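Bot.2110.4 (Unidentified, PDB 5VMR) probably binds botulinum neurotoxin as a small designed mini-protein of three helices, cross-linked by a disulfide. Local coordinates at residues A6-I9 with K10-E14. Numbering follows the deposited sequence.
Sequences ALKI and KFFLE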
loop_
_atom_site.group_PDB
_atom_site.type_symbol
_atom_site.label_atom_id
_atom_site.label_comp_id
_atom_site.label_asym_id
_atom_site.label_seq_id
_atom_site.Cartn_x
_atom_site.Cartn_y
_atom_site.Cartn_z
ATOM N N ALA C 6 22.274 -29.238 9.930
ATOM C CA ALA C 6 23.196 -28.405 10.691
ATOM C C ALA C 6 22.500 -27.135 11.164
ATOM O O ALA C 6 22.720 -26.670 12.279
ATOM C CB ALA C 6 24.410 -28.063 9.859
ATOM N N LEU C 7 21.662 -26.569 10.303
ATOM C CA LEU C 7 20.945 -25.348 10.653
ATOM C C LEU C 7 19.895 -25.617 11.711
ATOM O O LEU C 7 19.678 -24.807 12.616
ATOM C CB LEU C 7 20.295 -24.744 9.419
ATOM C CG LEU C 7 21.328 -24.280 8.399
ATOM C CD1 LEU C 7 20.709 -24.257 7.018
ATOM C CD2 LEU C 7 21.860 -22.919 8.796
ATOM N N LYS C 8 19.237 -26.761 11.576
ATOM C CA LYS C 8 18.225 -27.189 12.533
ATOM C C LYS C 8 18.839 -27.258 13.940
ATOM O O LYS C 8 18.237 -26.821 14.922
ATOM C CB LYS C 8 17.642 -28.529 12.077
ATOM C CG LYS C 8 16.531 -29.090 12.919
ATOM C CD LYS C 8 15.670 -30.026 12.070
ATOM C CE LYS C 8 16.297 -31.403 11.913
ATOM N NZ LYS C 8 16.698 -31.986 13.218
ATOM N N ILE C 9 20.074 -27.740 14.019
ATOM C CA ILE C 9 20.795 -27.782 15.287
ATOM C C ILE C 9 21.029 -26.385 15.840
ATOM O O ILE C 9 20.814 -26.142 17.031
ATOM C CB ILE C 9 22.157 -28.492 15.138
ATOM C CG1 ILE C 9 21.946 -29.926 14.648
ATOM C CG2 ILE C 9 22.950 -28.443 16.450
ATOM C CD1 ILE C 9 23.208 -30.605 14.200
ATOM N N LYS C 10 21.466 -25.457 14.987
ATOM C CA LYS C 10 21.744 -24.113 15.482
ATOM C C LYS C 10 20.453 -23.397 15.843
ATOM O O LYS C 10 20.429 -22.570 16.759
ATOM C CB LYS C 10 22.536 -23.278 14.472
ATOM C CG LYS C 10 23.079 -22.020 15.132
ATOM C CD LYS C 10 24.313 -21.480 14.450
ATOM C CE LYS C 10 25.063 -20.541 15.385
ATOM N NZ LYS C 10 24.149 -19.904 16.371
ATOM N N PHE C 11 19.379 -23.719 15.130
ATOM C CA PHE C 11 18.078 -23.175 15.498
ATOM C C PHE C 11 17.733 -23.606 16.916
ATOM O O PHE C 11 17.395 -22.776 17.782
ATOM C CB PHE C 11 16.977 -23.644 14.558
ATOM C CG PHE C 11 15.612 -23.229 15.005
ATOM C CD1 PHE C 11 15.188 -21.913 14.840
ATOM C CD2 PHE C 11 14.767 -24.132 15.644
ATOM C CE1 PHE C 11 13.925 -21.509 15.267
ATOM C CE2 PHE C 11 13.502 -23.740 16.085
ATOM C CZ PHE C 11 13.078 -22.421 15.893
ATOM N N PHE C 12 17.858 -24.904 17.167
ATOM C CA PHE C 12 17.530 -25.394 18.497
ATOM C C PHE C 12 18.429 -24.722 19.520
ATOM O O PHE C 12 17.933 -24.283 20.531
ATOM C CB PHE C 12 17.610 -26.919 18.571
ATOM C CG PHE C 12 16.480 -27.601 17.858
ATOM C CD1 PHE C 12 15.196 -27.081 17.937
ATOM C CD2 PHE C 12 16.687 -28.753 17.119
ATOM C CE1 PHE C 12 14.138 -27.686 17.275
ATOM C CE2 PHE C 12 15.628 -29.372 16.461
ATOM C CZ PHE C 12 14.354 -28.838 16.542
ATOM N N LEU C 13 19.714 -24.535 19.231
ATOM C CA LEU C 13 20.567 -23.762 20.147
ATOM C C LEU C 13 20.088 -22.317 20.313
ATOM O O LEU C 13 20.138 -21.742 21.397
ATOM C CB LEU C 13 22.017 -23.756 19.652
ATOM C CG LEU C 13 22.720 -25.114 19.625
ATOM C CD1 LEU C 13 24.103 -24.978 19.030
ATOM C CD2 LEU C 13 22.804 -25.667 21.030
ATOM N N GLU C 14 19.642 -21.728 19.211
ATOM C CA GLU C 14 19.179 -20.343 19.203
ATOM C C GLU C 14 17.945 -20.128 20.107
ATOM O O GLU C 14 17.766 -19.054 20.675
ATOM C CB GLU C 14 18.899 -19.915 17.749
ATOM C CG GLU C 14 18.511 -18.460 17.565
ATOM C CD GLU C 14 19.681 -17.486 17.634
ATOM O OE1 GLU C 14 20.735 -17.727 17.003
ATOM O OE2 GLU C 14 19.534 -16.463 18.334
#
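Lys10 N donates to Ala6 O at 3.2 Å with an N-H...O angle of 153°, the longest and most bent of the four i to i+4 backbone bonds joining 6-9 to 10-14. The aliphatic chain of Lys10 runs largely extended, leading away from the preceding turn. At Phe11 the bond tightens: N lies 2.8 Å from Leu7 O. Phe11 CB is 3.4 Å from Lys8 O, and that oxygen stands farther off from the ring, near its plane at the edge.

Phe12 N bonds to Lys8 O, and here the side chains also meet. CG of Phe12 sits beside its own backbone N (chi1 -73°), which turns the ring back toward the preceding turn. Phe12 CD2 thereby comes obliquely to 3.3 Å from Lys8 O, while Lys8 CG lies beside the ring, 3.7 Å from Phe12 CE2. The two side chains run alongside each other and point the same way. Beyond this contact the lysine chain bends at chi3 and chi4, and NZ reaches an acidic residue of the bound partner chain in a salt bridge. Phe12 also makes an edge-to-face stack with an aromatic residue of that chain.

Leu13 N closes on Ile9 O at 2.9 Å and 164°, straighter than the first bond. Leu13 CG settles against Ile9 O at 3.4 Å, while the two side chains meet only loosely, Ile9 CG2 to Leu13 CD1 being 4.5 Å. Glu14 N completes the turn on Lys10 O. These regular i to i+4 bonds identify an alpha-helix; Ile9, Phe12 and Leu13 pack it on helix 18-28, at Cys28, Ala20 and Ala21, in a compact three-helix mini-protein tied by the Cys5-Cys28 disulfide, and the helix contributes to the partner-binding surface.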